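Local coordinates for uncharacterized protein (Bacillus thuringiensis serovar kurstaki, PDB 4XE7) that is a ParM-type bacterial actin-like protein, crystallised without nucleotide, that probably assembles into cytoskeletal filaments moving plasmid DNA apart, at residues Ser25-Lys30 with Phe211-Gly216; Asn32-Ala37 with Ala138-Lys143; Pro393-Ile396 with Tyr401-Ser404; Pro149-Met154 with Ile409-Glu414; Gly13-Gly18 with Thr132-Ala137. One frame throughout, in Å; residues are numbered along the deposited sequence.

Contact 1: residues Ser25-Lys30 with Phe211-Gly216; sequences SFLNEK and FDIVNG
Lys30 and Asn215 bring the two backbones closest, their CA atoms 5.6 Å apart, where the turn after strand 21-27 meets the turn between strands 211-214 and 217-220. The strands themselves do not pair. From its place in that second turn, Asn215 donates through its amide nitrogen ND2 to the carbonyl oxygen Lys30 O at 2.9 Å. This bond is fairly straight, 160° at the hydrogen, and the acceptor lies in the plane of the Asn215 amide. Asn215 CA approaches the same oxygen, Lys30 O, at 3.2 Å, adding a CA-H...O contact, so one carbonyl takes both an amide N-H and a C-H. Deeper in, Leu27 and Ile213 cross at about a right angle. Leu27 CD2 rests on Ile213 CG2 at 3.6 Å, and Ile213 CD1 also touches both Leu27 methyls. Ile33 lies beside this pair, and Ile409 and Leu412 of helix 402-418 pack on Ile213. Gly216 pairs through its backbone with Gly31. The hydrogen bond to Lys30 O and the one from Asn215 N to Asn32 OD1 hold Asn215 by side chain and backbone alike, fixing the orientation of its amide at the surface, while the apolar pair is buried beneath.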
# COMPACT_ATOMS: atom_id res chain seq x y z
N SER A 25 -2.43 3.55 -7.79
CA SER A 25 -2.05 2.56 -8.77
C SER A 25 -2.41 3.10 -10.16
O SER A 25 -3.52 3.56 -10.36
CB SER A 25 -2.75 1.22 -8.52
OG SER A 25 -2.21 0.58 -7.37
N PHE A 26 -1.48 3.06 -11.11
CA PHE A 26 -1.81 3.58 -12.44
C PHE A 26 -1.20 2.72 -13.52
O PHE A 26 -0.35 1.87 -13.25
CB PHE A 26 -1.35 5.04 -12.59
CG PHE A 26 0.15 5.22 -12.54
CD1 PHE A 26 0.89 5.38 -13.70
CD2 PHE A 26 0.81 5.21 -11.32
CE1 PHE A 26 2.28 5.55 -13.66
CE2 PHE A 26 2.20 5.37 -11.27
CZ PHE A 26 2.92 5.54 -12.44
N LEU A 27 -1.62 2.94 -14.76
CA LEU A 27 -1.02 2.22 -15.87
C LEU A 27 0.12 3.05 -16.44
O LEU A 27 -0.06 4.21 -16.80
CB LEU A 27 -2.06 1.88 -16.93
CG LEU A 27 -3.13 0.90 -16.43
CD1 LEU A 27 -4.19 0.63 -17.51
CD2 LEU A 27 -2.46 -0.43 -15.99
N ASN A 28 1.31 2.46 -16.48
CA ASN A 28 2.46 3.21 -16.94
C ASN A 28 2.56 3.08 -18.45
O ASN A 28 1.60 2.67 -19.11
CB ASN A 28 3.74 2.75 -16.22
CG ASN A 28 4.05 1.27 -16.45
OD1 ASN A 28 3.58 0.65 -17.40
ND2 ASN A 28 4.88 0.70 -15.57
N GLU A 29 3.70 3.44 -19.04
CA GLU A 29 3.76 3.43 -20.50
C GLU A 29 3.82 2.02 -21.11
O GLU A 29 3.45 1.83 -22.26
CB GLU A 29 4.93 4.28 -20.97
CG GLU A 29 4.67 5.76 -20.72
CD GLU A 29 5.86 6.62 -21.05
OE1 GLU A 29 6.86 6.56 -20.29
OE2 GLU A 29 5.80 7.34 -22.07
N LYS A 30 4.24 1.03 -20.34
CA LYS A 30 4.20 -0.33 -20.87
C LYS A 30 2.83 -0.97 -20.60
O LYS A 30 2.63 -2.15 -20.87
CB LYS A 30 5.34 -1.17 -20.29
CG LYS A 30 6.68 -0.45 -20.35
CD LYS A 30 7.84 -1.33 -20.77
CE LYS A 30 8.66 -1.78 -19.58
NZ LYS A 30 7.84 -2.63 -18.68
N PHE A 211 -8.54 -9.90 -10.89
CA PHE A 211 -7.99 -9.40 -12.16
C PHE A 211 -6.66 -8.68 -12.00
O PHE A 211 -6.34 -8.14 -10.94
CB PHE A 211 -9.01 -8.48 -12.83
CG PHE A 211 -10.32 -9.17 -13.16
CD1 PHE A 211 -10.45 -9.91 -14.32
CD2 PHE A 211 -11.40 -9.08 -12.30
CE1 PHE A 211 -11.65 -10.56 -14.62
CE2 PHE A 211 -12.60 -9.73 -12.60
CZ PHE A 211 -12.72 -10.47 -13.75
N ASP A 212 -5.87 -8.71 -13.07
CA ASP A 212 -4.63 -7.94 -13.15
C ASP A 212 -4.64 -7.21 -14.51
O ASP A 212 -5.46 -7.54 -15.37
CB ASP A 212 -3.41 -8.88 -13.00
CG ASP A 212 -2.10 -8.14 -12.77
OD1 ASP A 212 -2.10 -6.90 -12.61
OD2 ASP A 212 -1.04 -8.81 -12.71
N ILE A 213 -3.78 -6.21 -14.68
CA ILE A 213 -3.62 -5.56 -15.98
C ILE A 213 -2.16 -5.69 -16.40
O ILE A 213 -1.27 -5.18 -15.73
CB ILE A 213 -4.03 -4.08 -15.95
CG1 ILE A 213 -5.43 -3.90 -15.34
CG2 ILE A 213 -3.95 -3.46 -17.36
CD1 ILE A 213 -5.83 -2.41 -15.18
N VAL A 214 -1.92 -6.40 -17.50
CA VAL A 214 -0.55 -6.63 -17.94
C VAL A 214 -0.38 -6.20 -19.40
O VAL A 214 -1.02 -6.75 -20.29
CB VAL A 214 -0.15 -8.13 -17.76
CG1 VAL A 214 1.32 -8.40 -18.19
CG2 VAL A 214 -0.36 -8.56 -16.31
N ASN A 215 0.47 -5.21 -19.61
CA ASN A 215 0.72 -4.68 -20.95
C ASN A 215 -0.58 -4.31 -21.64
O ASN A 215 -0.85 -4.75 -22.75
CB ASN A 215 1.52 -5.68 -21.81
CG ASN A 215 2.92 -5.94 -21.26
OD1 ASN A 215 3.31 -7.08 -21.06
ND2 ASN A 215 3.68 -4.87 -21.01
N GLY A 216 -1.41 -3.52 -20.95
CA GLY A 216 -2.69 -3.09 -21.49
C GLY A 216 -3.84 -4.09 -21.46
O GLY A 216 -4.97 -3.74 -21.77

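Contact 2: residues Asn32-Ala37 with Ala138-Lys143; sequences NIESFA and AARIGK
Arg140, Glu34 and Phe36 make up nearly all of this contact between strand 33-45 and the last turn of helix 123-140. Arg140 leaves the helix with its chain extended from CG to NE, long enough to span backbones that come no nearer than 10.0 Å between the CA atoms of Glu34 and Arg140. Its NH1 meets Glu34 OE2 at 3.0 Å in a salt bridge. The bond is bent, 140° at the hydrogen; it uses the anti lone pair of the carboxylate oxygen, and that oxygen sits 26° out of the guanidinium plane. Glu34 reaches across with CG opposite the backbone nitrogen (chi1 -170°), and its other oxygen, OE1, is bonded to Asn28 ND2.

Phe36 CD1 lies over one face of the guanidinium, off its centre, 3.5 Å from Arg140 NH1. Ring and guanidinium are inclined to each other rather than stacked. A water accepts from Arg140 NH1 at 2.9 Å and donates to Ser35 O. NH2 has salt bridges to Asp67 and Asp69, so Glu34 is one of three acids around the group. Just beyond, Gly142 closes the helix in a Schellman motif, with Lys143 N bonded to Ala138 O. With three carboxylates and a water about it, the guanidinium is fixed in rotation; the acids outnumber it, so they probably keep it firmly charged, and its presence probably eases their crowding.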
# COMPACT_ATOMS: atom_id res chain seq x y z
N ASN A 32 1.52 -1.56 -17.74
CA ASN A 32 1.51 -2.33 -16.50
C ASN A 32 1.05 -1.47 -15.33
O ASN A 32 1.11 -0.23 -15.40
CB ASN A 32 2.90 -2.89 -16.19
CG ASN A 32 3.35 -3.92 -17.20
OD1 ASN A 32 2.54 -4.70 -17.72
ND2 ASN A 32 4.66 -3.95 -17.47
N ILE A 33 0.58 -2.13 -14.27
CA ILE A 33 0.16 -1.42 -13.06
C ILE A 33 1.39 -0.99 -12.27
O ILE A 33 2.20 -1.83 -11.92
CB ILE A 33 -0.76 -2.29 -12.17
CG1 ILE A 33 -1.99 -2.71 -12.98
CG2 ILE A 33 -1.17 -1.51 -10.89
CD1 ILE A 33 -2.94 -3.60 -12.24
N GLU A 34 1.50 0.31 -12.01
CA GLU A 34 2.58 0.87 -11.21
C GLU A 34 1.99 1.55 -9.96
O GLU A 34 1.00 2.26 -10.05
CB GLU A 34 3.40 1.86 -12.05
CG GLU A 34 4.68 2.33 -11.43
CD GLU A 34 5.65 2.91 -12.45
OE1 GLU A 34 5.80 2.31 -13.54
OE2 GLU A 34 6.25 3.98 -12.18
N SER A 35 2.59 1.31 -8.80
CA SER A 35 2.04 1.82 -7.54
C SER A 35 3.09 2.43 -6.64
O SER A 35 4.24 1.95 -6.59
CB SER A 35 1.33 0.71 -6.77
OG SER A 35 0.25 0.18 -7.51
N PHE A 36 2.68 3.48 -5.93
CA PHE A 36 3.47 4.00 -4.82
C PHE A 36 2.55 4.64 -3.78
O PHE A 36 1.34 4.82 -4.01
CB PHE A 36 4.52 5.00 -5.30
CG PHE A 36 3.96 6.20 -6.02
CD1 PHE A 36 3.84 6.21 -7.40
CD2 PHE A 36 3.57 7.33 -5.30
CE1 PHE A 36 3.33 7.31 -8.06
CE2 PHE A 36 3.07 8.46 -5.96
CZ PHE A 36 2.94 8.43 -7.35
N ALA A 37 3.13 4.97 -2.63
CA ALA A 37 2.40 5.57 -1.52
C ALA A 37 3.08 6.87 -1.09
O ALA A 37 4.30 6.94 -0.99
CB ALA A 37 2.34 4.62 -0.36
N ALA A 138 2.09 11.39 -13.47
CA ALA A 138 2.04 12.05 -14.77
C ALA A 138 3.48 12.36 -15.22
O ALA A 138 3.83 12.16 -16.39
CB ALA A 138 1.19 13.31 -14.70
N ALA A 139 4.30 12.82 -14.28
CA ALA A 139 5.72 13.04 -14.54
C ALA A 139 6.41 11.74 -14.98
O ALA A 139 7.16 11.76 -15.96
CB ALA A 139 6.41 13.60 -13.30
N ARG A 140 6.14 10.63 -14.29
CA ARG A 140 6.75 9.34 -14.61
C ARG A 140 6.46 8.87 -16.03
O ARG A 140 7.28 8.22 -16.65
CB ARG A 140 6.28 8.27 -13.64
CG ARG A 140 6.84 8.41 -12.25
CD ARG A 140 6.43 7.24 -11.37
NE ARG A 140 7.05 7.35 -10.06
CZ ARG A 140 7.07 6.38 -9.17
NH1 ARG A 140 6.47 5.23 -9.45
NH2 ARG A 140 7.67 6.57 -8.00
N ILE A 141 5.28 9.19 -16.54
CA ILE A 141 4.92 8.71 -17.86
C ILE A 141 5.11 9.82 -18.89
O ILE A 141 4.65 9.72 -20.03
CB ILE A 141 3.49 8.16 -17.86
CG1 ILE A 141 2.45 9.27 -17.76
CG2 ILE A 141 3.32 7.19 -16.70
CD1 ILE A 141 1.03 8.74 -17.76
N GLY A 142 5.84 10.86 -18.50
CA GLY A 142 6.26 11.90 -19.42
C GLY A 142 5.19 12.79 -20.00
O GLY A 142 5.29 13.21 -21.16
N LYS A 143 4.16 13.10 -19.22
CA LYS A 143 3.05 13.90 -19.71
C LYS A 143 2.77 15.09 -18.81
O LYS A 143 2.51 14.93 -17.61
CB LYS A 143 1.77 13.06 -19.83
CG LYS A 143 1.82 11.87 -20.80
CD LYS A 143 0.51 11.08 -20.65
CE LYS A 143 0.56 9.70 -21.31
NZ LYS A 143 0.50 9.82 -22.80
O HOH W 1 6.43 2.79 -7.82

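Contact 3: residues Pro393-Ile396 with Tyr401-Ser404; sequences PKNI and YFTS
Pro393 opens the segment by setting its ring carbon CB 4.2 Å from Phe402 CZ, the far end of the phenyl ring that helix 402-418 sends toward this loop. Pro393 O then accepts from Ile396 N at 3.1 Å, closing a type I beta turn over Pro393-Ile396.

Asn395 meets the ring twice. Its backbone oxygen lies near the ring plane, at the edge, with Asn395 O 3.6 Å from Phe402 CE1. Its side-chain oxygen also comes close, Asn395 OD1 standing 3.8 Å from Phe402 CZ, with the amide inclined 59° to the ring. A chi1 of 45° places the amide between the backbone nitrogen and the carbonyl carbon, which folds OD1 back to the same end of the ring; ND2 makes a weak bond to Ala208 O. Ile396 contributes its CA, 4.3 Å from Phe402 CZ, while its side chain goes the other way, onto Val374 and Leu375.

Across the contact, Tyr401 occupies the N-cap position and Phe402 begins the helix. Ala208 and Ile209 of helix 205-210 pack on Phe402 too. The backbone oxygen of Asn395 at the ring's edge suits its weakly positive C-H rim. This is a beta turn packed against a buried phenylalanine in the first turn of the following helix, joining the loop after strand 390-391 to helix 402-418.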
# COMPACT_ATOMS: atom_id res chain seq x y z
N PRO A 393 -4.39 -15.25 -2.56
CA PRO A 393 -4.26 -14.62 -3.89
C PRO A 393 -2.87 -14.81 -4.47
O PRO A 393 -1.88 -14.66 -3.75
CB PRO A 393 -4.54 -13.12 -3.62
CG PRO A 393 -5.26 -13.07 -2.28
CD PRO A 393 -4.71 -14.27 -1.50
N LYS A 394 -2.80 -15.14 -5.76
CA LYS A 394 -1.52 -15.36 -6.43
C LYS A 394 -0.63 -14.13 -6.35
O LYS A 394 0.59 -14.25 -6.16
CB LYS A 394 -1.74 -15.75 -7.90
CG LYS A 394 -2.04 -17.22 -8.11
CD LYS A 394 -0.91 -17.92 -8.83
CE LYS A 394 -1.24 -19.38 -9.12
NZ LYS A 394 -0.15 -20.30 -8.70
N ASN A 395 -1.25 -12.96 -6.46
CA ASN A 395 -0.57 -11.66 -6.41
C ASN A 395 -0.56 -11.02 -5.02
O ASN A 395 -0.56 -9.78 -4.88
CB ASN A 395 -1.26 -10.72 -7.39
CG ASN A 395 -2.76 -10.80 -7.29
OD1 ASN A 395 -3.28 -11.37 -6.33
ND2 ASN A 395 -3.47 -10.26 -8.27
N ILE A 396 -0.55 -11.87 -3.99
CA ILE A 396 -0.50 -11.45 -2.59
C ILE A 396 0.60 -10.41 -2.32
O ILE A 396 0.48 -9.57 -1.43
CB ILE A 396 -0.28 -12.69 -1.68
CG1 ILE A 396 -0.32 -12.32 -0.20
CG2 ILE A 396 1.06 -13.37 -2.01
CD1 ILE A 396 -1.69 -11.94 0.29
N TYR A 401 -1.65 -2.57 -2.15
CA TYR A 401 -2.29 -1.75 -3.17
C TYR A 401 -3.56 -2.37 -3.76
O TYR A 401 -4.01 -1.98 -4.83
CB TYR A 401 -1.27 -1.45 -4.28
CG TYR A 401 -0.10 -0.64 -3.76
CD1 TYR A 401 -0.24 0.73 -3.51
CD2 TYR A 401 1.12 -1.23 -3.49
CE1 TYR A 401 0.80 1.48 -3.03
CE2 TYR A 401 2.18 -0.49 -2.99
CZ TYR A 401 2.02 0.87 -2.77
OH TYR A 401 3.07 1.62 -2.28
N PHE A 402 -4.15 -3.34 -3.07
CA PHE A 402 -5.34 -4.02 -3.59
C PHE A 402 -6.50 -3.03 -3.75
O PHE A 402 -7.34 -3.17 -4.64
CB PHE A 402 -5.76 -5.18 -2.68
CG PHE A 402 -5.05 -6.50 -2.97
CD1 PHE A 402 -4.14 -6.62 -4.01
CD2 PHE A 402 -5.33 -7.63 -2.20
CE1 PHE A 402 -3.52 -7.83 -4.27
CE2 PHE A 402 -4.72 -8.84 -2.46
CZ PHE A 402 -3.81 -8.94 -3.50
N THR A 403 -6.57 -2.04 -2.86
CA THR A 403 -7.62 -1.04 -2.94
C THR A 403 -7.42 -0.12 -4.15
O THR A 403 -8.34 0.07 -4.94
CB THR A 403 -7.68 -0.19 -1.67
OG1 THR A 403 -7.92 -1.05 -0.55
CG2 THR A 403 -8.78 0.86 -1.78
N SER A 404 -6.22 0.44 -4.30
CA SER A 404 -5.95 1.30 -5.45
C SER A 404 -5.99 0.52 -6.77
O SER A 404 -6.46 1.05 -7.78
CB SER A 404 -4.61 2.03 -5.31
OG SER A 404 -3.57 1.17 -4.91

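Contact 4: residues Pro149-Met154 with Ile409-Glu414; sequences PFSGGM and IANLLE
Asn411 and Ser151 form the tight part of this contact, where helix 402-418 lies against strand 145-154. Ser151 CB packs against Asn411 CB at 3.6 Å, the CA atoms of the two residues being 5.7 Å apart. Asn411 CG stands opposite the backbone nitrogen (chi1 -154°), which swings the amide along the strand toward Pro149. There Asn411 ND2 donates to Pro149 O at 2.9 Å, with an angle of 147° at the hydrogen. The acceptor is tilted 22° from the amide plane. ND2 also bonds to Gly13 O, so this nitrogen joins the helix to two neighbouring strands. The Pro149 and Asn411 side chains cross at about a right angle, with Pro149 CB 3.9 Å from Asn411 OD1.

The looser part is at OD1 and at Ala410. A water donates to Asn411 OD1 at 2.7 Å and has a long, weak bond to Phe150 O, so here the link to the strand runs through a single water and is weak on the strand side. OD1 has a further weak bond from Gln415. Ala410 CB barely touches Ser151 OG, at 4.4 Å; that hydroxyl is engaged with Asn199 ND2 and Tyr407 O.

With its nitrogen held by two backbone carbonyls and its oxygen by the water, the buried amide of Asn411 has a clearly defined orientation, and it gives the helix a polar fastening to the strands.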
# COMPACT_ATOMS: atom_id res chain seq x y z
N PRO A 149 -9.52 10.76 -15.24
CA PRO A 149 -10.82 10.27 -14.77
C PRO A 149 -10.69 9.71 -13.36
O PRO A 149 -9.92 8.76 -13.14
CB PRO A 149 -11.20 9.19 -15.78
CG PRO A 149 -9.89 8.72 -16.35
CD PRO A 149 -8.97 9.93 -16.33
N PHE A 150 -11.43 10.28 -12.41
CA PHE A 150 -11.20 9.93 -11.01
C PHE A 150 -11.91 8.64 -10.59
O PHE A 150 -13.12 8.54 -10.62
CB PHE A 150 -11.64 11.08 -10.08
CG PHE A 150 -11.25 10.85 -8.66
CD1 PHE A 150 -9.92 10.98 -8.28
CD2 PHE A 150 -12.18 10.42 -7.73
CE1 PHE A 150 -9.53 10.75 -6.97
CE2 PHE A 150 -11.79 10.17 -6.42
CZ PHE A 150 -10.47 10.33 -6.04
N SER A 151 -11.14 7.67 -10.13
CA SER A 151 -11.77 6.48 -9.57
C SER A 151 -11.28 6.32 -8.15
O SER A 151 -10.12 5.98 -7.91
CB SER A 151 -11.47 5.24 -10.42
OG SER A 151 -11.98 4.06 -9.82
N GLY A 152 -12.15 6.60 -7.20
CA GLY A 152 -11.79 6.43 -5.81
C GLY A 152 -12.82 5.62 -5.05
O GLY A 152 -13.61 4.87 -5.63
N GLY A 153 -12.79 5.76 -3.74
CA GLY A 153 -13.75 5.06 -2.91
C GLY A 153 -13.72 5.61 -1.51
O GLY A 153 -12.70 6.13 -1.06
N MET A 154 -14.85 5.52 -0.83
CA MET A 154 -14.88 5.90 0.57
C MET A 154 -15.64 4.84 1.37
O MET A 154 -16.53 4.17 0.84
CB MET A 154 -15.52 7.28 0.77
CG MET A 154 -16.98 7.35 0.42
SD MET A 154 -17.63 9.01 0.66
CE MET A 154 -18.70 9.11 -0.75
N ILE A 409 -8.65 -0.91 -11.91
CA ILE A 409 -9.37 -1.85 -12.78
C ILE A 409 -10.80 -1.38 -13.09
O ILE A 409 -11.25 -1.44 -14.24
CB ILE A 409 -9.40 -3.26 -12.16
CG1 ILE A 409 -7.98 -3.83 -12.07
CG2 ILE A 409 -10.30 -4.21 -12.95
CD1 ILE A 409 -7.80 -4.87 -10.98
N ALA A 410 -11.51 -0.90 -12.07
CA ALA A 410 -12.84 -0.34 -12.25
C ALA A 410 -12.77 0.83 -13.21
O ALA A 410 -13.62 0.97 -14.09
CB ALA A 410 -13.44 0.10 -10.90
N ASN A 411 -11.74 1.66 -13.05
CA ASN A 411 -11.55 2.81 -13.93
C ASN A 411 -11.32 2.41 -15.39
O ASN A 411 -11.88 3.03 -16.30
CB ASN A 411 -10.40 3.67 -13.43
CG ASN A 411 -10.52 5.13 -13.85
OD1 ASN A 411 -11.50 5.52 -14.50
ND2 ASN A 411 -9.53 5.94 -13.48
N LEU A 412 -10.50 1.39 -15.63
CA LEU A 412 -10.25 0.91 -16.98
C LEU A 412 -11.55 0.38 -17.60
O LEU A 412 -11.90 0.73 -18.73
CB LEU A 412 -9.17 -0.18 -16.99
CG LEU A 412 -8.93 -0.84 -18.36
CD1 LEU A 412 -8.54 0.21 -19.39
CD2 LEU A 412 -7.86 -1.92 -18.27
N LEU A 413 -12.27 -0.45 -16.84
CA LEU A 413 -13.53 -1.01 -17.31
C LEU A 413 -14.54 0.09 -17.65
O LEU A 413 -15.24 0.03 -18.67
CB LEU A 413 -14.10 -1.97 -16.28
CG LEU A 413 -13.33 -3.28 -16.10
CD1 LEU A 413 -13.78 -4.00 -14.83
CD2 LEU A 413 -13.52 -4.17 -17.33
N GLU A 414 -14.60 1.11 -16.81
CA GLU A 414 -15.44 2.28 -17.08
C GLU A 414 -15.07 2.99 -18.39
O GLU A 414 -15.95 3.33 -19.19
CB GLU A 414 -15.36 3.26 -15.91
CG GLU A 414 -16.17 4.53 -16.12
CD GLU A 414 -17.63 4.25 -16.44
OE1 GLU A 414 -18.21 3.31 -15.86
OE2 GLU A 414 -18.19 4.98 -17.29
O HOH W 2 -13.66 7.02 -13.70

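Contact 5: residues Gly13-Gly18 with Thr132-Ala137; sequences GGFDTG and TSMAVA
Met134 reaches the Phe15 ring with two carbons, and the apolar packing between them carries the contact. Met134 CG lies above the CE2 side of the ring, 3.6 Å from Phe15 CE2. Beyond CG the chain runs on extended, and this carries the terminal methyl over the middle of the ring.

That methyl makes a CH-pi interaction: Met134 CE stands 4.0 Å from the centroid of the Phe15 ring, only 12° off the ring normal. The sulfur adds a Met-aromatic contact, with Met134 SD 5.2 Å from the Phe15 centroid in an oblique position. It is therefore the methyl, rather than the sulfur, that sits over the face, and the two side chains cross at about a right angle.

The fold accounts for the meeting. Strand 13-17 belongs to the sheet whose next strands are 21-27 and 33-45, the antiparallel start of an actin-like domain, and helix 123-140 packs across that sheet. Phe15 also meets the ring of Phe150, their planes about 10° apart, and touches Ile24 on the neighbouring strand. Ala137, one turn further along the helix, packs on Ile24 and Phe26.

Polar atoms take a minor part. Ser133 OG lies at the edge of the ring, 4.5 Å from Phe15 CD2, and its hydrogen bond is to Leu130 O within the helix.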
# COMPACT_ATOMS: atom_id res chain seq x y z
N GLY A 13 -5.65 6.06 -13.38
CA GLY A 13 -5.26 5.60 -12.06
C GLY A 13 -6.39 5.17 -11.15
O GLY A 13 -7.59 5.32 -11.47
N GLY A 14 -6.01 4.62 -10.00
CA GLY A 14 -6.93 4.29 -8.93
C GLY A 14 -6.38 5.01 -7.72
O GLY A 14 -5.19 4.96 -7.46
N PHE A 15 -7.25 5.70 -6.98
CA PHE A 15 -6.77 6.60 -5.95
C PHE A 15 -7.36 6.23 -4.60
O PHE A 15 -8.56 6.35 -4.37
CB PHE A 15 -7.08 8.05 -6.32
CG PHE A 15 -6.62 8.40 -7.70
CD1 PHE A 15 -7.48 8.29 -8.79
CD2 PHE A 15 -5.31 8.79 -7.93
CE1 PHE A 15 -7.05 8.59 -10.07
CE2 PHE A 15 -4.86 9.09 -9.21
CZ PHE A 15 -5.74 8.98 -10.29
N ASP A 16 -6.47 5.75 -3.74
CA ASP A 16 -6.83 5.25 -2.43
C ASP A 16 -6.37 6.24 -1.37
O ASP A 16 -5.19 6.31 -1.02
CB ASP A 16 -6.22 3.86 -2.22
CG ASP A 16 -6.37 3.36 -0.80
OD1 ASP A 16 -7.29 3.81 -0.09
OD2 ASP A 16 -5.54 2.51 -0.40
N THR A 17 -7.32 7.01 -0.86
CA THR A 17 -7.07 8.01 0.17
C THR A 17 -7.23 7.42 1.57
O THR A 17 -8.35 7.32 2.08
CB THR A 17 -8.04 9.20 -0.00
OG1 THR A 17 -7.87 9.77 -1.30
CG2 THR A 17 -7.79 10.27 1.05
N GLY A 18 -6.12 7.03 2.19
CA GLY A 18 -6.12 6.61 3.58
C GLY A 18 -5.68 7.71 4.55
O GLY A 18 -5.20 8.77 4.13
N THR A 132 -0.61 15.54 -5.55
CA THR A 132 0.82 15.30 -5.71
C THR A 132 1.07 13.91 -6.28
O THR A 132 1.94 13.74 -7.15
CB THR A 132 1.57 15.46 -4.37
OG1 THR A 132 1.42 16.81 -3.92
CG2 THR A 132 3.05 15.15 -4.53
N SER A 133 0.30 12.92 -5.83
CA SER A 133 0.48 11.56 -6.33
C SER A 133 0.14 11.50 -7.83
O SER A 133 0.87 10.87 -8.61
CB SER A 133 -0.37 10.55 -5.54
OG SER A 133 -1.74 10.59 -5.92
N MET A 134 -0.94 12.18 -8.22
CA MET A 134 -1.30 12.31 -9.63
C MET A 134 -0.18 12.95 -10.45
O MET A 134 0.10 12.53 -11.57
CB MET A 134 -2.56 13.18 -9.80
CG MET A 134 -3.85 12.56 -9.33
SD MET A 134 -5.22 13.74 -9.51
CE MET A 134 -6.56 12.67 -8.94
N ALA A 135 0.43 14.00 -9.90
CA ALA A 135 1.49 14.73 -10.60
C ALA A 135 2.74 13.90 -10.78
O ALA A 135 3.40 13.98 -11.82
CB ALA A 135 1.85 16.04 -9.85
N VAL A 136 3.09 13.13 -9.76
CA VAL A 136 4.27 12.26 -9.86
C VAL A 136 4.07 11.18 -10.93
O VAL A 136 4.97 10.93 -11.74
CB VAL A 136 4.61 11.60 -8.50
CG1 VAL A 136 5.80 10.62 -8.66
CG2 VAL A 136 4.95 12.67 -7.46
N ALA A 137 2.91 10.55 -10.96
CA ALA A 137 2.62 9.55 -11.99
C ALA A 137 2.63 10.17 -13.38
O ALA A 137 3.10 9.55 -14.35
CB ALA A 137 1.29 8.89 -11.74

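Contacts 1, 2, 4 and 5 all reach the same sheet. Strands 13-17, 21-27 and 33-45 tie contacts 5, 1 and 2 together: Ser25 O accepts from Gly14 N at 2.7 Å, and Phe26 O from Glu34 N at 2.7 Å. Contacts 2 and 5, their centres about 9 Å apart, share helix 123-140, and Phe36 reaches Ser133 and Val136. Contacts 3 and 4 share helix 402-418, with centres about 16 Å apart. Contact 4 joins contact 5 through Ser151 O and Phe15 N, 3.0 Å apart, and Met134 CE also touches Phe150. Ser25 OG links contact 1 to Ser404 of contact 3. The structure is nucleotide-free, so no bound ligand marks a site among them.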